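Side-chain contact in PHOX (Pseudomonas fluorescens, PDB 4A9V), which is an alkaline phosphatase that hydrolyses phosphate monoesters, using a cofactor built of iron and calcium ions at the heart of a beta-propeller: residues A[98-103]-A[107-112]. Sequence-based numbering, arbitrary orientation.
Sequences YPHGGM and AEDVRK. With EDO (1,2-ethanediol), chain J.
Asp109 is held by two residues of the preceding loop: the Tyr98 hydroxyl grips its backbone oxygen and His100 its carboxylate. Tyr98 OH gives its proton to Asp109 O at 2.7 Å, arriving from above the carbonyl plane, while the carbonyl oxygen lies at the edge of the phenol ring. The second is a His-carboxylate bond, His100 NE2 to Asp109 OD2 at 3.0 Å and nearly straight (163°), in the plane of the imidazole but tilted out of that of the carboxylate. Histidine suits this place because both its nitrogens are used: ND1 accepts Gly102 N at 3.0 Å, so the ring is fixed from both ends and the proton sits on NE2. Asp109 OD2 also takes the backbone N of Gln105, which would help to hold its negative charge.

The Asp109 carboxylate, on a side chain short enough to stay beside both rings, is stacked over one face of Tyr98, offset toward the CD1-CE1 rim, planes 28° apart, with CG 3.6 Å from Tyr98 CE1. Tyrosine offers both this flat surface and a hydroxyl that, with CG anti to the carbonyl carbon (chi1 -54°), reaches the helix backbone. A leucine in place of Tyr98 would probably leave Asp109 O without this donor and the carboxylate without its stacking partner. Lysine's length serves at Lys112: CD comes within 4.1 Å of Tyr98 CE1, and NZ reaches the carbonyls of Gly55 and Leu97.

Tyr98 is the first residue past helix 94-97, and a type I turn runs from it to Gly101, whose positive phi suits glycine. The contact ties this loop to helix 107-115, which also packs on helix 57-60 and leads into strand 118-127 of a four-stranded antiparallel propeller sheet, well away from the metal cofactor.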
ATOM      1  N   TYR A  98     -14.390 -12.627  15.059  1.00  9.25           N
ATOM      2  CA  TYR A  98     -15.121 -13.802  15.530  1.00  8.99           C
ATOM      3  C   TYR A  98     -15.679 -13.527  16.925  1.00  9.84           C
ATOM      4  O   TYR A  98     -15.033 -12.853  17.720  1.00 10.34           O
ATOM      5  CB  TYR A  98     -14.187 -15.013  15.608  1.00 10.06           C
ATOM      6  CG  TYR A  98     -13.440 -15.307  14.326  1.00  9.52           C
ATOM      7  CD1 TYR A  98     -14.115 -15.646  13.160  1.00  9.49           C
ATOM      8  CD2 TYR A  98     -12.054 -15.252  14.289  1.00  9.67           C
ATOM      9  CE1 TYR A  98     -13.426 -15.986  12.008  1.00  8.79           C
ATOM     10  CE2 TYR A  98     -11.351 -15.614  13.153  1.00 10.85           C
ATOM     11  CZ  TYR A  98     -12.038 -15.948  12.008  1.00  9.87           C
ATOM     12  OH  TYR A  98     -11.308 -16.246  10.872  1.00 10.57           O
ATOM     13  N   PRO A  99     -16.782 -14.194  17.294  1.00 10.20           N
ATOM     14  CA  PRO A  99     -17.271 -14.011  18.666  1.00 11.87           C
ATOM     15  C   PRO A  99     -16.261 -14.494  19.698  1.00 11.67           C
ATOM     16  O   PRO A  99     -16.150 -13.912  20.776  1.00 15.29           O
ATOM     17  CB  PRO A  99     -18.542 -14.863  18.723  1.00 14.18           C
ATOM     18  CG  PRO A  99     -18.906 -15.154  17.314  1.00 21.28           C
ATOM     19  CD  PRO A  99     -17.648 -15.078  16.498  1.00 12.27           C
ATOM     20  N   HIS A 100     -15.533 -15.553  19.356  1.00 11.71           N
ATOM     21  CA  HIS A 100     -14.545 -16.134  20.256  1.00 13.01           C
ATOM     22  C   HIS A 100     -13.288 -15.303  20.354  1.00 11.29           C
ATOM     23  O   HIS A 100     -12.498 -15.489  21.284  1.00 13.27           O
ATOM     24  CB  HIS A 100     -14.212 -17.573  19.845  1.00 13.03           C
ATOM     25  CG  HIS A 100     -13.786 -17.725  18.403  1.00 13.28           C
ATOM     26  ND1 HIS A 100     -12.575 -17.328  17.961  1.00 12.49           N
ATOM     27  CD2 HIS A 100     -14.404 -18.365  17.330  1.00 12.13           C
ATOM     28  CE1 HIS A 100     -12.426 -17.698  16.676  1.00 12.07           C
ATOM     29  NE2 HIS A 100     -13.559 -18.300  16.279  1.00 12.69           N
ATOM     30  N   GLY A 101     -13.075 -14.395  19.401  1.00 10.97           N
ATOM     31  CA  GLY A 101     -11.961 -13.458  19.471  1.00 11.75           C
ATOM     32  C   GLY A 101     -10.579 -14.057  19.261  1.00 11.72           C
ATOM     33  O   GLY A 101      -9.581 -13.394  19.528  1.00 14.06           O
ATOM     34  N   GLY A 102     -10.514 -15.284  18.749  1.00 11.53           N
ATOM     35  CA  GLY A 102      -9.241 -15.986  18.594  1.00 13.26           C
ATOM     36  C   GLY A 102      -9.008 -16.533  17.194  1.00 10.70           C
ATOM     37  O   GLY A 102      -9.572 -16.043  16.207  1.00 11.34           O
ATOM     38  N   MET A 103      -8.130 -17.526  17.105  1.00 12.00           N
ATOM     39  CA  MET A 103      -7.764 -18.113  15.821  1.00 12.12           C
ATOM     40  C   MET A 103      -8.964 -18.760  15.146  1.00 11.20           C
ATOM     41  O   MET A 103      -9.850 -19.274  15.811  1.00 10.99           O
ATOM     42  CB  MET A 103      -6.672 -19.161  16.020  1.00 13.25           C
ATOM     43  CG  MET A 103      -5.360 -18.569  16.508  1.00 14.35           C
ATOM     44  SD  MET A 103      -4.633 -17.486  15.267  1.00 14.81           S
ATOM     45  CE  MET A 103      -3.284 -16.758  16.196  1.00 21.47           C
ATOM     46  N   ALA A 107     -13.322 -24.329   8.733  1.00 11.44           N
ATOM     47  CA  ALA A 107     -13.315 -23.875   7.351  1.00 12.63           C
ATOM     48  C   ALA A 107     -14.138 -22.606   7.157  1.00 11.14           C
ATOM     49  O   ALA A 107     -13.717 -21.698   6.446  1.00 11.42           O
ATOM     50  CB  ALA A 107     -13.822 -24.975   6.432  1.00 12.90           C
ATOM     51  N   GLU A 108     -15.287 -22.523   7.819  1.00 11.83           N
ATOM     52  CA  GLU A 108     -16.116 -21.329   7.719  1.00 11.30           C
ATOM     53  C   GLU A 108     -15.423 -20.106   8.308  1.00 10.44           C
ATOM     54  O   GLU A 108     -15.475 -19.026   7.722  1.00 10.18           O
ATOM     55  CB  GLU A 108     -17.485 -21.553   8.366  1.00 14.13           C
ATOM     56  CG  GLU A 108     -18.531 -22.102   7.399  1.00 21.67           C
ATOM     57  CD  GLU A 108     -18.884 -21.119   6.288  1.00 24.42           C
ATOM     58  OE1 GLU A 108     -19.330 -19.997   6.611  1.00 23.92           O
ATOM     59  OE2 GLU A 108     -18.819 -21.498   5.090  1.00 22.04           O
ATOM     60  N   ASP A 109     -14.695 -20.277   9.411  1.00 10.85           N
ATOM     61  CA  ASP A 109     -13.930 -19.149   9.960  1.00  9.85           C
ATOM     62  C   ASP A 109     -12.866 -18.669   8.965  1.00  8.92           C
ATOM     63  O   ASP A 109     -12.630 -17.468   8.829  1.00  8.90           O
ATOM     64  CB  ASP A 109     -13.244 -19.515  11.279  1.00 10.11           C
ATOM     65  CG  ASP A 109     -14.167 -19.447  12.491  1.00 11.84           C
ATOM     66  OD1 ASP A 109     -15.378 -19.159  12.343  1.00 12.82           O
ATOM     67  OD2 ASP A 109     -13.661 -19.737  13.601  1.00 12.74           O
ATOM     68  N   VAL A 110     -12.192 -19.602   8.300  1.00  8.98           N
ATOM     69  CA  VAL A 110     -11.164 -19.230   7.321  1.00  9.26           C
ATOM     70  C   VAL A 110     -11.770 -18.538   6.097  1.00  8.37           C
ATOM     71  O   VAL A 110     -11.285 -17.493   5.661  1.00  8.84           O
ATOM     72  CB  VAL A 110     -10.342 -20.459   6.889  1.00 10.20           C
ATOM     73  CG1 VAL A 110      -9.431 -20.100   5.724  1.00  9.86           C
ATOM     74  CG2 VAL A 110      -9.532 -20.983   8.066  1.00 10.56           C
ATOM     75  N   ARG A 111     -12.902 -19.052   5.623  1.00  9.18           N
ATOM     76  CA  ARG A 111     -13.646 -18.375   4.566  1.00  8.96           C
ATOM     77  C   ARG A 111     -14.028 -16.951   4.967  1.00  8.49           C
ATOM     78  O   ARG A 111     -13.941 -16.016   4.170  1.00  8.65           O
ATOM     79  CB  ARG A 111     -14.901 -19.174   4.239  1.00  9.97           C
ATOM     80  CG  ARG A 111     -15.718 -18.584   3.109  1.00 10.25           C
ATOM     81  CD  ARG A 111     -17.047 -19.293   2.979  1.00 12.30           C
ATOM     82  NE  ARG A 111     -17.947 -18.545   2.114  1.00 13.20           N
ATOM     83  CZ  ARG A 111     -19.219 -18.860   1.917  1.00 14.21           C
ATOM     84  NH1 ARG A 111     -19.755 -19.896   2.549  1.00 16.66           N
ATOM     85  NH2 ARG A 111     -19.964 -18.135   1.095  1.00 16.08           N
ATOM     86  N   LYS A 112     -14.413 -16.767   6.225  1.00  8.63           N
ATOM     87  CA  LYS A 112     -14.815 -15.459   6.724  1.00  8.16           C
ATOM     88  C   LYS A 112     -13.633 -14.479   6.765  1.00  8.00           C
ATOM     89  O   LYS A 112     -13.781 -13.311   6.420  1.00  8.36           O
ATOM     90  CB  LYS A 112     -15.430 -15.617   8.110  1.00  8.99           C
ATOM     91  CG  LYS A 112     -15.940 -14.345   8.747  1.00  9.47           C
ATOM     92  CD  LYS A 112     -16.764 -14.669   9.979  1.00 10.54           C
ATOM     93  CE  LYS A 112     -16.943 -13.457  10.866  1.00 12.24           C
ATOM     94  NZ  LYS A 112     -17.828 -13.745  12.029  1.00 10.64           N
TER
HETATM   95  C1  EDO J 904     -16.572  -9.778  20.751  1.00 65.03           C
HETATM   96  O1  EDO J 904     -17.408  -8.935  19.949  1.00 55.49           O
HETATM   97  C2  EDO J 904     -15.506 -10.440  19.877  1.00 36.80           C
HETATM   98  O2  EDO J 904     -15.889 -10.329  18.496  1.00 24.91           O